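Local coordinates for protein 2-hydroxyisobutyryl-CoA synthetase (Aquincola tertiaricarbonis, PDB 6HDY) that is a synthetase of the ANL superfamily of AMP-binding enzymes, built from a large N-terminal and a smaller C-terminal domain, at residues V57-A61 against T333-I338; L85-E89 against I304-V308; H123-S128 against S173-W179; S277-M281 against M337-S342. All coordinates share one frame; numbering follows the deposited sequence.

Interaction 1 of 4, residues V57-A61 against T333-I338; sequences VCQYA and TSQPMI
The irregular segment 333-338 runs beside one face of the helical turn 57-61, bringing the CA of Pro336 to 7.6 Å from the CA of Ala61 while the CA of Ile338 lies near that of Cys58. Polar and apolar halves divide the contact. At the polar end Tyr60 reaches out with its ring and donates from OH to the backbone O of Thr333 across 2.7 Å. The oxygen lies at the ring edge, in plane with it, whereas the donor sits 26° out of the carbonyl plane. Because CG of Tyr60 is anti to the backbone N (chi1 172°), the long phenol leaves the helix toward this loop and places OH at the carbonyl. Farther along the same ring edge, CE2 of Tyr60 meets CG of Pro336 at 4.3 Å. The apolar half belongs to Ile338, whose two branches part: CD1 lies 3.5 Å from Ala61 CB, where a small side chain lets it come close to the helix, and also touches Val57 CG1, while CG2 faces SG of Cys58 at 4.1 Å. Helix 66-74 closes over this half, with Trp72 packing on Cys58, Ala61 and Ile338. Its Tyr68 OH bonds to both Pro336 O and Ile338 N, so helices 43-64 and 66-74 both pack on the connection between strands 322-329 and 340-347.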
# COMPACT_ATOMS: atom_id res chain seq x y z
N VAL A 57 -21.09 -24.31 -7.27
CA VAL A 57 -19.81 -23.73 -7.75
C VAL A 57 -19.37 -24.37 -9.08
O VAL A 57 -19.04 -23.65 -10.03
CB VAL A 57 -18.72 -23.78 -6.64
CG1 VAL A 57 -17.34 -23.38 -7.17
CG2 VAL A 57 -19.11 -22.89 -5.45
N CYS A 58 -19.38 -25.71 -9.14
CA CYS A 58 -19.00 -26.47 -10.32
C CYS A 58 -19.92 -26.20 -11.51
O CYS A 58 -19.46 -26.18 -12.64
CB CYS A 58 -18.90 -27.96 -10.00
SG CYS A 58 -17.39 -28.41 -9.11
N GLN A 59 -21.22 -25.98 -11.24
CA GLN A 59 -22.21 -25.65 -12.27
C GLN A 59 -21.92 -24.22 -12.73
O GLN A 59 -21.93 -23.94 -13.93
CB GLN A 59 -23.63 -25.74 -11.71
CG GLN A 59 -24.18 -27.16 -11.62
CD GLN A 59 -25.26 -27.35 -10.56
OE1 GLN A 59 -26.00 -26.42 -10.21
NE2 GLN A 59 -25.39 -28.57 -10.07
N TYR A 60 -21.60 -23.33 -11.77
CA TYR A 60 -21.27 -21.95 -12.08
C TYR A 60 -20.02 -21.87 -12.97
O TYR A 60 -20.04 -21.16 -13.95
CB TYR A 60 -21.15 -21.10 -10.79
CG TYR A 60 -20.62 -19.70 -11.04
CD1 TYR A 60 -21.48 -18.67 -11.45
CD2 TYR A 60 -19.27 -19.40 -10.89
CE1 TYR A 60 -21.00 -17.39 -11.68
CE2 TYR A 60 -18.78 -18.12 -11.15
CZ TYR A 60 -19.65 -17.12 -11.54
OH TYR A 60 -19.14 -15.87 -11.83
N ALA A 61 -18.96 -22.65 -12.64
CA ALA A 61 -17.70 -22.66 -13.40
C ALA A 61 -17.88 -23.27 -14.79
O ALA A 61 -17.33 -22.76 -15.76
CB ALA A 61 -16.63 -23.40 -12.63
N THR A 333 -17.17 -15.61 -7.22
CA THR A 333 -17.66 -15.63 -8.60
C THR A 333 -16.56 -15.24 -9.60
O THR A 333 -16.67 -15.58 -10.77
CB THR A 333 -18.89 -14.72 -8.74
OG1 THR A 333 -18.56 -13.42 -8.25
CG2 THR A 333 -20.12 -15.28 -8.02
N SER A 334 -15.51 -14.53 -9.15
CA SER A 334 -14.40 -14.06 -10.02
C SER A 334 -13.16 -14.92 -9.76
O SER A 334 -12.79 -15.11 -8.60
CB SER A 334 -14.09 -12.58 -9.79
OG SER A 334 -13.32 -12.39 -8.61
N GLN A 335 -12.54 -15.46 -10.85
CA GLN A 335 -11.38 -16.37 -10.75
C GLN A 335 -11.59 -17.46 -9.68
O GLN A 335 -10.72 -17.63 -8.83
CB GLN A 335 -10.06 -15.60 -10.57
CG GLN A 335 -9.72 -14.73 -11.81
CD GLN A 335 -8.37 -14.05 -11.67
OE1 GLN A 335 -8.05 -13.45 -10.64
NE2 GLN A 335 -7.55 -14.11 -12.71
N PRO A 336 -12.76 -18.18 -9.65
CA PRO A 336 -12.93 -19.19 -8.59
C PRO A 336 -11.95 -20.34 -8.77
O PRO A 336 -11.72 -20.81 -9.89
CB PRO A 336 -14.40 -19.62 -8.73
CG PRO A 336 -14.74 -19.37 -10.15
CD PRO A 336 -13.92 -18.17 -10.58
N MET A 337 -11.33 -20.74 -7.69
CA MET A 337 -10.36 -21.83 -7.67
C MET A 337 -11.05 -23.11 -7.22
O MET A 337 -11.62 -23.14 -6.12
CB MET A 337 -9.19 -21.53 -6.73
CG MET A 337 -8.26 -20.41 -7.18
SD MET A 337 -7.44 -20.53 -8.77
CE MET A 337 -7.10 -22.11 -8.91
N ILE A 338 -11.05 -24.13 -8.08
CA ILE A 338 -11.69 -25.41 -7.77
C ILE A 338 -10.62 -26.49 -7.76
O ILE A 338 -10.13 -26.91 -8.81
CB ILE A 338 -12.91 -25.75 -8.68
CG1 ILE A 338 -13.91 -24.57 -8.74
CG2 ILE A 338 -13.60 -27.03 -8.19
CD1 ILE A 338 -14.89 -24.65 -9.83

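Interaction 2 of 4, residues L85-E89 against I304-V308; sequences LEDFE and IYTEV
Phe88 and Leu85 meet Tyr305 where helix 85-91 lies across an antiparallel sheet, the short axes 11.5 Å apart and inclined at 69°. Alternation along the strand turns Tyr305 and Glu307 to the helix and Ile304, Thr306 and Val308 elsewhere, so one aromatic and one acidic side chain make up the strand's side of the contact. In the first shell, the side chains of Phe88 and Tyr305 run alongside each other in opposing senses, their ring planes 51° apart, with CE2 of Phe88 3.8 Å from CD2 of Tyr305. Both rings leave the backbone with CG anti to N (chi1 -163° for Phe88), which aims them into the gap between helix and strand. Leu85 brings CD2 to 3.6 Å from Tyr305 OH; a branched aliphatic chain suits this place, its methyls packing round the phenol end. The carboxylate of Glu307 crosses the Phe88 ring obliquely, and its OE2 comes to 3.7 Å from CB of Glu89.

Farther out, arginines position the acids. Glu307 OE2 forms a salt bridge with Arg339, and Glu89 OE1 one with Arg316, which probably offsets the closeness of two buried carboxylates. Leu54 of helix 43-64 packs on Leu85, Phe88 and Tyr305, closing the hydrophobic side. One water bridges the two segments, lying in the plane of the Tyr305 ring: it accepts from Tyr305 OH at 2.7 Å and donates to Leu85 O and to Glu307 OE2, which is thus held by both the water and Arg339.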
# COMPACT_ATOMS: atom_id res chain seq x y z
N LEU A 85 -18.40 -36.13 -1.51
CA LEU A 85 -17.07 -35.56 -1.32
C LEU A 85 -16.00 -36.50 -1.87
O LEU A 85 -14.92 -36.05 -2.27
CB LEU A 85 -16.82 -35.24 0.17
CG LEU A 85 -17.72 -34.15 0.81
CD1 LEU A 85 -17.49 -34.07 2.31
CD2 LEU A 85 -17.50 -32.78 0.16
N GLU A 86 -16.32 -37.81 -1.93
CA GLU A 86 -15.45 -38.84 -2.49
C GLU A 86 -15.40 -38.72 -4.03
O GLU A 86 -14.37 -39.00 -4.62
CB GLU A 86 -15.83 -40.27 -2.01
CG GLU A 86 -17.01 -40.40 -1.05
CD GLU A 86 -16.93 -39.77 0.34
OE1 GLU A 86 -15.88 -39.90 1.01
OE2 GLU A 86 -17.95 -39.19 0.77
N ASP A 87 -16.51 -38.29 -4.66
CA ASP A 87 -16.58 -38.06 -6.11
C ASP A 87 -15.70 -36.86 -6.47
O ASP A 87 -15.00 -36.89 -7.48
CB ASP A 87 -18.02 -37.76 -6.56
CG ASP A 87 -18.94 -38.95 -6.74
OD1 ASP A 87 -18.45 -40.06 -7.01
OD2 ASP A 87 -20.16 -38.75 -6.68
N PHE A 88 -15.75 -35.81 -5.64
CA PHE A 88 -14.97 -34.59 -5.77
C PHE A 88 -13.46 -34.86 -5.82
O PHE A 88 -12.80 -34.41 -6.75
CB PHE A 88 -15.32 -33.64 -4.61
CG PHE A 88 -14.93 -32.20 -4.80
CD1 PHE A 88 -15.55 -31.41 -5.76
CD2 PHE A 88 -13.97 -31.61 -3.97
CE1 PHE A 88 -15.17 -30.08 -5.95
CE2 PHE A 88 -13.63 -30.26 -4.12
CZ PHE A 88 -14.22 -29.51 -5.12
N GLU A 89 -12.92 -35.63 -4.85
CA GLU A 89 -11.48 -35.90 -4.78
C GLU A 89 -10.96 -36.80 -5.89
O GLU A 89 -9.82 -36.62 -6.34
CB GLU A 89 -11.07 -36.46 -3.41
CG GLU A 89 -11.69 -37.80 -3.06
CD GLU A 89 -11.56 -38.23 -1.61
OE1 GLU A 89 -10.68 -37.71 -0.89
OE2 GLU A 89 -12.34 -39.13 -1.20
N ILE A 304 -13.86 -21.83 2.45
CA ILE A 304 -13.09 -22.53 1.41
C ILE A 304 -12.96 -23.98 1.90
O ILE A 304 -12.60 -24.21 3.05
CB ILE A 304 -11.69 -21.88 1.13
CG1 ILE A 304 -11.84 -20.58 0.31
CG2 ILE A 304 -10.65 -22.86 0.49
CD1 ILE A 304 -10.62 -19.69 0.32
N TYR A 305 -13.24 -24.94 1.01
CA TYR A 305 -13.13 -26.36 1.31
C TYR A 305 -11.69 -26.85 1.16
O TYR A 305 -11.16 -26.93 0.05
CB TYR A 305 -14.13 -27.15 0.43
CG TYR A 305 -14.11 -28.65 0.65
CD1 TYR A 305 -14.25 -29.20 1.92
CD2 TYR A 305 -13.94 -29.53 -0.42
CE1 TYR A 305 -14.22 -30.58 2.13
CE2 TYR A 305 -13.93 -30.91 -0.23
CZ TYR A 305 -14.08 -31.43 1.04
OH TYR A 305 -14.06 -32.79 1.22
N THR A 306 -11.03 -27.12 2.30
CA THR A 306 -9.65 -27.61 2.34
C THR A 306 -9.65 -29.16 2.36
O THR A 306 -10.38 -29.78 3.16
CB THR A 306 -8.87 -27.02 3.54
OG1 THR A 306 -8.83 -25.60 3.48
CG2 THR A 306 -7.42 -27.55 3.64
N GLU A 307 -8.80 -29.75 1.51
CA GLU A 307 -8.57 -31.19 1.44
C GLU A 307 -7.08 -31.44 1.61
O GLU A 307 -6.28 -30.87 0.88
CB GLU A 307 -8.98 -31.73 0.07
CG GLU A 307 -10.43 -31.52 -0.32
CD GLU A 307 -10.66 -31.88 -1.77
OE1 GLU A 307 -10.39 -31.02 -2.64
OE2 GLU A 307 -11.00 -33.05 -2.05
N VAL A 308 -6.69 -32.30 2.56
CA VAL A 308 -5.27 -32.61 2.71
C VAL A 308 -5.07 -33.95 2.01
O VAL A 308 -5.63 -34.98 2.42
CB VAL A 308 -4.76 -32.48 4.17
CG1 VAL A 308 -3.34 -33.01 4.32
CG2 VAL A 308 -4.86 -31.03 4.63
O HOH W 1 -13.24 -34.10 -0.99

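Interaction 3 of 4, residues H123-S128 against S173-W179; sequences HVHGTS and SLYMGSW. With 3HL ((3S)-3-hydroxybutanoic acid), chain B; 8LQ ([[(2~{R},3~{S},4~{R},5~{R})-5-(6-aminopurin-9-yl)-3,4-bis(oxidanyl)oxolan-2-yl]methoxy-oxidanyl-phosphoryl] (3~{S})-3-oxidanylbutanoate), chain C.
His125 and Trp179 form the heart of an aromatic cluster, completed by His123, that joins the end of strand 121-126 to the first turn of helix 176-187. CE1 of His125 lies over one face of the indole, 3.2 Å from NE1 of Trp179, in an edge-to-face pair with planes 51° apart. His123 points its edge at the six-membered ring of the same indole. On the same side of the His125 ring plane as the indole, the bent chain of Met176 brings SD obliquely to 3.6 Å from His125 CG.

Hydrogen bonds fix these rings. Ser173 O is gripped twice: by His125 ND1, lying in the carbonyl plane, and by Trp179 NE1 at 2.8 Å. His123 ND1 and His125 NE2 share a hydrogen bond, while His123 NE2 bonds to Glu186 of the second subunit, carrying the hydrogen-bond chain across. Between backbones, Gly126 N donates nearly straight (174°) to Leu174 O; the fully extended Gly126 backbone suits a residue without a side chain.

Leu174 adds van der Waals contact, its CD1 3.6 Å from Thr127 O. Tyr175 turns away and lines the ligand pocket. A water spans the segments, donating to Gly126 O at 2.7 Å and accepting from Met176 N.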
# COMPACT_ATOMS: atom_id res chain seq x y z
N HIS A 123 -10.59 -4.90 -8.37
CA HIS A 123 -9.17 -4.75 -8.02
C HIS A 123 -8.31 -5.65 -8.84
O HIS A 123 -8.71 -6.77 -9.17
CB HIS A 123 -8.97 -5.10 -6.56
CG HIS A 123 -8.88 -3.95 -5.62
ND1 HIS A 123 -7.94 -3.92 -4.63
CD2 HIS A 123 -9.67 -2.86 -5.50
CE1 HIS A 123 -8.20 -2.84 -3.91
NE2 HIS A 123 -9.23 -2.17 -4.41
N VAL A 124 -7.12 -5.15 -9.20
CA VAL A 124 -6.08 -5.86 -9.94
C VAL A 124 -4.88 -6.03 -9.03
O VAL A 124 -4.36 -5.06 -8.51
CB VAL A 124 -5.71 -5.24 -11.31
CG1 VAL A 124 -4.61 -6.04 -12.01
CG2 VAL A 124 -6.94 -5.12 -12.22
N HIS A 125 -4.50 -7.29 -8.78
CA HIS A 125 -3.34 -7.66 -7.97
C HIS A 125 -2.63 -8.77 -8.69
O HIS A 125 -2.92 -9.02 -9.85
CB HIS A 125 -3.79 -8.10 -6.57
CG HIS A 125 -4.40 -7.00 -5.77
ND1 HIS A 125 -3.63 -6.08 -5.08
CD2 HIS A 125 -5.71 -6.71 -5.58
CE1 HIS A 125 -4.48 -5.25 -4.52
NE2 HIS A 125 -5.75 -5.60 -4.77
N GLY A 126 -1.73 -9.45 -8.04
CA GLY A 126 -1.04 -10.55 -8.69
C GLY A 126 0.12 -11.12 -7.92
O GLY A 126 0.29 -10.83 -6.73
N THR A 127 0.93 -11.94 -8.60
CA THR A 127 2.14 -12.57 -8.08
C THR A 127 3.40 -11.79 -8.59
O THR A 127 3.30 -11.02 -9.55
CB THR A 127 2.17 -14.05 -8.49
OG1 THR A 127 2.28 -14.14 -9.91
CG2 THR A 127 0.95 -14.81 -8.03
N SER A 128 4.57 -12.01 -7.95
CA SER A 128 5.84 -11.35 -8.32
C SER A 128 7.00 -12.34 -8.38
O SER A 128 7.20 -13.12 -7.46
CB SER A 128 6.16 -10.21 -7.35
OG SER A 128 6.28 -10.67 -6.01
N SER A 173 0.76 -3.75 -2.48
CA SER A 173 1.11 -3.75 -3.90
C SER A 173 0.34 -4.89 -4.57
O SER A 173 -0.84 -5.07 -4.29
CB SER A 173 2.62 -3.93 -4.05
OG SER A 173 3.02 -3.86 -5.42
N LEU A 174 1.02 -5.70 -5.39
CA LEU A 174 0.47 -6.87 -6.06
C LEU A 174 0.03 -7.89 -5.02
O LEU A 174 -1.01 -8.53 -5.19
CB LEU A 174 1.55 -7.50 -6.96
CG LEU A 174 1.90 -6.75 -8.23
CD1 LEU A 174 2.99 -7.45 -8.94
CD2 LEU A 174 0.68 -6.61 -9.15
N TYR A 175 0.80 -8.02 -3.94
CA TYR A 175 0.65 -8.96 -2.83
C TYR A 175 -0.72 -8.89 -2.11
O TYR A 175 -1.10 -7.84 -1.58
CB TYR A 175 1.82 -8.75 -1.86
CG TYR A 175 1.83 -9.72 -0.70
CD1 TYR A 175 1.95 -11.08 -0.91
CD2 TYR A 175 1.73 -9.26 0.61
CE1 TYR A 175 1.99 -11.98 0.15
CE2 TYR A 175 1.78 -10.15 1.69
CZ TYR A 175 1.90 -11.51 1.45
OH TYR A 175 1.95 -12.41 2.49
N MET A 176 -1.44 -10.04 -2.05
CA MET A 176 -2.79 -10.11 -1.47
C MET A 176 -2.89 -10.03 0.05
O MET A 176 -3.95 -9.65 0.55
CB MET A 176 -3.54 -11.36 -1.95
CG MET A 176 -3.95 -11.30 -3.41
SD MET A 176 -5.10 -9.98 -3.83
CE MET A 176 -6.57 -10.43 -2.92
N GLY A 177 -1.83 -10.45 0.74
CA GLY A 177 -1.76 -10.51 2.19
C GLY A 177 -2.20 -9.25 2.89
O GLY A 177 -3.10 -9.28 3.73
N SER A 178 -1.52 -8.13 2.57
CA SER A 178 -1.82 -6.82 3.18
C SER A 178 -3.26 -6.37 2.93
O SER A 178 -3.94 -5.94 3.87
CB SER A 178 -0.86 -5.77 2.63
OG SER A 178 -0.93 -5.76 1.21
N TRP A 179 -3.73 -6.47 1.65
CA TRP A 179 -5.09 -6.05 1.24
C TRP A 179 -6.14 -6.87 1.94
O TRP A 179 -7.16 -6.34 2.37
CB TRP A 179 -5.25 -6.13 -0.30
CG TRP A 179 -4.30 -5.22 -1.02
CD1 TRP A 179 -3.11 -5.58 -1.59
CD2 TRP A 179 -4.40 -3.80 -1.18
NE1 TRP A 179 -2.48 -4.48 -2.11
CE2 TRP A 179 -3.24 -3.36 -1.86
CE3 TRP A 179 -5.35 -2.84 -0.78
CZ2 TRP A 179 -3.01 -2.01 -2.18
CZ3 TRP A 179 -5.12 -1.50 -1.08
CH2 TRP A 179 -3.97 -1.10 -1.78
CA 3HL B . -0.14 -15.42 1.08
CB 3HL B . -1.08 -14.72 0.08
OG1 3HL B . -2.40 -14.52 0.60
CG2 3HL B . -0.57 -13.38 -0.33
C 3HL B . -0.88 -15.65 2.38
OA 3HL B . -1.21 -14.68 3.05
OB 3HL B . -1.29 -16.92 2.60
N9 8LQ C . 2.46 -19.70 3.22
C8 8LQ C . 1.53 -18.73 3.30
N7 8LQ C . 1.05 -18.70 4.53
C5 8LQ C . 1.66 -19.67 5.24
C6 8LQ C . 1.60 -20.05 6.53
N6 8LQ C . 0.75 -19.43 7.33
N1 8LQ C . 2.36 -21.06 7.00
C2 8LQ C . 3.26 -21.72 6.17
N3 8LQ C . 3.36 -21.26 4.86
C4 8LQ C . 2.54 -20.28 4.42
CAA 8LQ C . -1.59 -13.88 0.64
CAZ 8LQ C . -1.21 -14.66 1.93
OAE 8LQ C . -0.24 -13.92 2.66
CAL 8LQ C . -0.64 -16.06 1.63
CAS 8LQ C . 0.56 -15.96 0.68
OAC 8LQ C . 1.66 -15.62 1.12
OAQ 8LQ C . 0.28 -16.19 -0.65
PBC 8LQ C . 1.42 -16.43 -1.75
OAH 8LQ C . 2.22 -15.05 -1.81
OAD 8LQ C . 0.89 -16.84 -3.07
O5' 8LQ C . 2.31 -17.59 -1.15
C5' 8LQ C . 1.64 -18.78 -0.76
C4' 8LQ C . 2.63 -19.75 -0.17
O4' 8LQ C . 3.26 -19.15 0.98
C3' 8LQ C . 1.86 -20.89 0.35
O3' 8LQ C . 1.62 -21.86 -0.71
C2' 8LQ C . 2.81 -21.41 1.42
O2' 8LQ C . 3.96 -22.13 0.83
C1' 8LQ C . 3.28 -20.12 2.04
O HOH W 2 -0.61 -11.80 -4.39

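Interaction 4 of 4, residues S277-M281 against M337-S342. With 3HL ((3S)-3-hydroxybutanoic acid), chain B; 8LQ ([[(2~{R},3~{S},4~{R},5~{R})-5-(6-aminopurin-9-yl)-3,4-bis(oxidanyl)oxolan-2-yl]methoxy-oxidanyl-phosphoryl] (3~{S})-3-oxidanylbutanoate), chain C.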
# COMPACT_ATOMS: atom_id res chain seq x y z
N SER A 277 -3.40 -19.37 3.45
CA SER A 277 -3.30 -20.44 2.45
C SER A 277 -2.45 -19.87 1.31
O SER A 277 -1.22 -19.87 1.41
CB SER A 277 -4.68 -20.89 1.97
OG SER A 277 -5.48 -19.80 1.55
N MET A 278 -3.11 -19.32 0.27
CA MET A 278 -2.50 -18.77 -0.94
C MET A 278 -3.23 -17.52 -1.36
O MET A 278 -4.38 -17.34 -0.99
CB MET A 278 -2.58 -19.79 -2.08
CG MET A 278 -2.10 -21.19 -1.69
SD MET A 278 -2.29 -22.35 -3.04
CE MET A 278 -3.56 -23.00 -2.66
N ALA A 279 -2.57 -16.68 -2.16
CA ALA A 279 -3.10 -15.45 -2.73
C ALA A 279 -4.22 -15.77 -3.70
O ALA A 279 -5.22 -15.03 -3.76
CB ALA A 279 -1.98 -14.69 -3.43
N GLU A 280 -4.08 -16.87 -4.47
CA GLU A 280 -5.09 -17.35 -5.44
C GLU A 280 -6.34 -17.73 -4.65
O GLU A 280 -7.44 -17.68 -5.18
CB GLU A 280 -4.61 -18.60 -6.19
CG GLU A 280 -3.48 -18.42 -7.19
CD GLU A 280 -2.08 -18.30 -6.61
OE1 GLU A 280 -1.92 -18.37 -5.37
OE2 GLU A 280 -1.14 -18.10 -7.41
N MET A 281 -6.15 -18.10 -3.38
CA MET A 281 -7.21 -18.54 -2.47
C MET A 281 -7.76 -17.46 -1.53
O MET A 281 -8.35 -17.82 -0.51
CB MET A 281 -6.75 -19.77 -1.66
CG MET A 281 -6.48 -20.96 -2.51
SD MET A 281 -7.89 -21.27 -3.59
CE MET A 281 -7.36 -22.53 -4.31
N MET A 337 -11.33 -20.74 -7.69
CA MET A 337 -10.36 -21.83 -7.67
C MET A 337 -11.05 -23.11 -7.22
O MET A 337 -11.62 -23.14 -6.12
CB MET A 337 -9.19 -21.53 -6.73
CG MET A 337 -8.26 -20.41 -7.18
SD MET A 337 -7.44 -20.53 -8.77
CE MET A 337 -7.10 -22.11 -8.91
N ILE A 338 -11.05 -24.13 -8.08
CA ILE A 338 -11.69 -25.41 -7.77
C ILE A 338 -10.62 -26.49 -7.76
O ILE A 338 -10.13 -26.91 -8.81
CB ILE A 338 -12.91 -25.75 -8.68
CG1 ILE A 338 -13.91 -24.57 -8.74
CG2 ILE A 338 -13.60 -27.03 -8.19
CD1 ILE A 338 -14.89 -24.65 -9.83
N ARG A 339 -10.29 -26.93 -6.56
CA ARG A 339 -9.28 -27.94 -6.30
C ARG A 339 -7.90 -27.47 -6.76
O ARG A 339 -7.22 -28.15 -7.52
CB ARG A 339 -9.69 -29.34 -6.84
CG ARG A 339 -10.61 -30.02 -5.87
CD ARG A 339 -11.13 -31.39 -6.26
NE ARG A 339 -10.10 -32.34 -6.69
CZ ARG A 339 -9.40 -33.13 -5.88
NH1 ARG A 339 -9.55 -33.06 -4.56
NH2 ARG A 339 -8.53 -33.99 -6.39
N LEU A 340 -7.49 -26.29 -6.29
CA LEU A 340 -6.14 -25.80 -6.58
C LEU A 340 -5.14 -26.50 -5.66
O LEU A 340 -5.31 -26.53 -4.43
CB LEU A 340 -6.00 -24.26 -6.48
CG LEU A 340 -4.58 -23.62 -6.60
CD1 LEU A 340 -4.03 -23.74 -8.02
CD2 LEU A 340 -4.60 -22.16 -6.15
N LEU A 341 -4.11 -27.09 -6.28
CA LEU A 341 -3.01 -27.78 -5.62
C LEU A 341 -2.06 -26.71 -5.03
O LEU A 341 -1.57 -25.85 -5.76
CB LEU A 341 -2.29 -28.68 -6.65
CG LEU A 341 -0.99 -29.38 -6.20
CD1 LEU A 341 -1.23 -30.31 -5.02
CD2 LEU A 341 -0.38 -30.18 -7.35
N SER A 342 -1.85 -26.73 -3.70
CA SER A 342 -0.99 -25.74 -3.04
C SER A 342 0.47 -26.02 -3.26
O SER A 342 1.26 -25.09 -3.43
CB SER A 342 -1.28 -25.66 -1.55
OG SER A 342 -0.83 -26.84 -0.90
CA 3HL B . -0.14 -15.42 1.08
CB 3HL B . -1.08 -14.72 0.08
OG1 3HL B . -2.40 -14.52 0.60
CG2 3HL B . -0.57 -13.38 -0.33
C 3HL B . -0.88 -15.65 2.38
OA 3HL B . -1.21 -14.68 3.05
OB 3HL B . -1.29 -16.92 2.60
N9 8LQ C . 2.46 -19.70 3.22
C8 8LQ C . 1.53 -18.73 3.30
N7 8LQ C . 1.05 -18.70 4.53
C5 8LQ C . 1.66 -19.67 5.24
C6 8LQ C . 1.60 -20.05 6.53
N6 8LQ C . 0.75 -19.43 7.33
N1 8LQ C . 2.36 -21.06 7.00
C2 8LQ C . 3.26 -21.72 6.17
N3 8LQ C . 3.36 -21.26 4.86
C4 8LQ C . 2.54 -20.28 4.42
CAA 8LQ C . -1.59 -13.88 0.64
CAZ 8LQ C . -1.21 -14.66 1.93
OAE 8LQ C . -0.24 -13.92 2.66
CAL 8LQ C . -0.64 -16.06 1.63
CAS 8LQ C . 0.56 -15.96 0.68
OAC 8LQ C . 1.66 -15.62 1.12
OAQ 8LQ C . 0.28 -16.19 -0.65
PBC 8LQ C . 1.42 -16.43 -1.75
OAH 8LQ C . 2.22 -15.05 -1.81
OAD 8LQ C . 0.89 -16.84 -3.07
O5' 8LQ C . 2.31 -17.59 -1.15
C5' 8LQ C . 1.64 -18.78 -0.76
C4' 8LQ C . 2.63 -19.75 -0.17
O4' 8LQ C . 3.26 -19.15 0.98
C3' 8LQ C . 1.86 -20.89 0.35
O3' 8LQ C . 1.62 -21.86 -0.71
C2' 8LQ C . 2.81 -21.41 1.42
O2' 8LQ C . 3.96 -22.13 0.83
C1' 8LQ C . 3.28 -20.12 2.04
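Met278 and Leu340 meet in the denser part of this contact, which no hydrogen bond crosses. The long chain of Met278 is extended as far as SD and then bends at chi3 (-98°), so that its methyl CE settles between two neighbours, 3.7 Å from CD2 of Leu340 and equally close to CB of Ser342. SD of the same methionine lies 3.6 Å from CA of Ser342, where a small side chain permits the approach. Glu280 contributes its aliphatic stem: CB touches CD2 of Leu340 at 3.6 Å, the two side chains crossing at about a right angle, and its backbone O meets CG of Met337 at 3.5 Å. Met281 also turns its end toward Met337 and Leu340, although the modelled position of its CE is doubtful.

The side toward the ligands takes no part in the packing on 337-342. Ser277 and Ala279 line the pocket there, while the carboxylate of Glu280 swings away from the strand, leaving OE1 3.9 Å from OAD of 8LQ. The more open side is that of Leu341, partly exposed, which points away from the loop. Arg339 and Leu340 form a G1 beta bulge opposite Tyr327, which is how two successive residues both come to face one residue of strand 322-329. Tyr327 also packs on Met278 and Met281, so the pocket loop after strand 271-274 rests on the antiparallel sheet formed by strands 322-329 and 340-347.

In the fold
From the N terminus, helix 43-64 opens interaction 1 and helix 85-91 opens interaction 2. Interaction 3 opens at 123-128 and closes first, at 173-179, nested within both. Interaction 2, closing at 304-308, lies wholly inside the loop that interaction 1 closes at 333-338. Interaction 4 starts at 277-281, before interaction 2 closes, and ends beyond it, so these two cross. Interactions 1 and 4 finish on one stretch, sharing Met337 and Ile338. Ile338 also packs on Phe88, joining interactions 1 and 2, while Met176 packs on Ala279, joining 3 and 4 beside the bound ligands. Thus the N-terminal helices, the antiparallel sheet and the ligand pocket form a continuous series, and interaction 3 extends it to the second subunit.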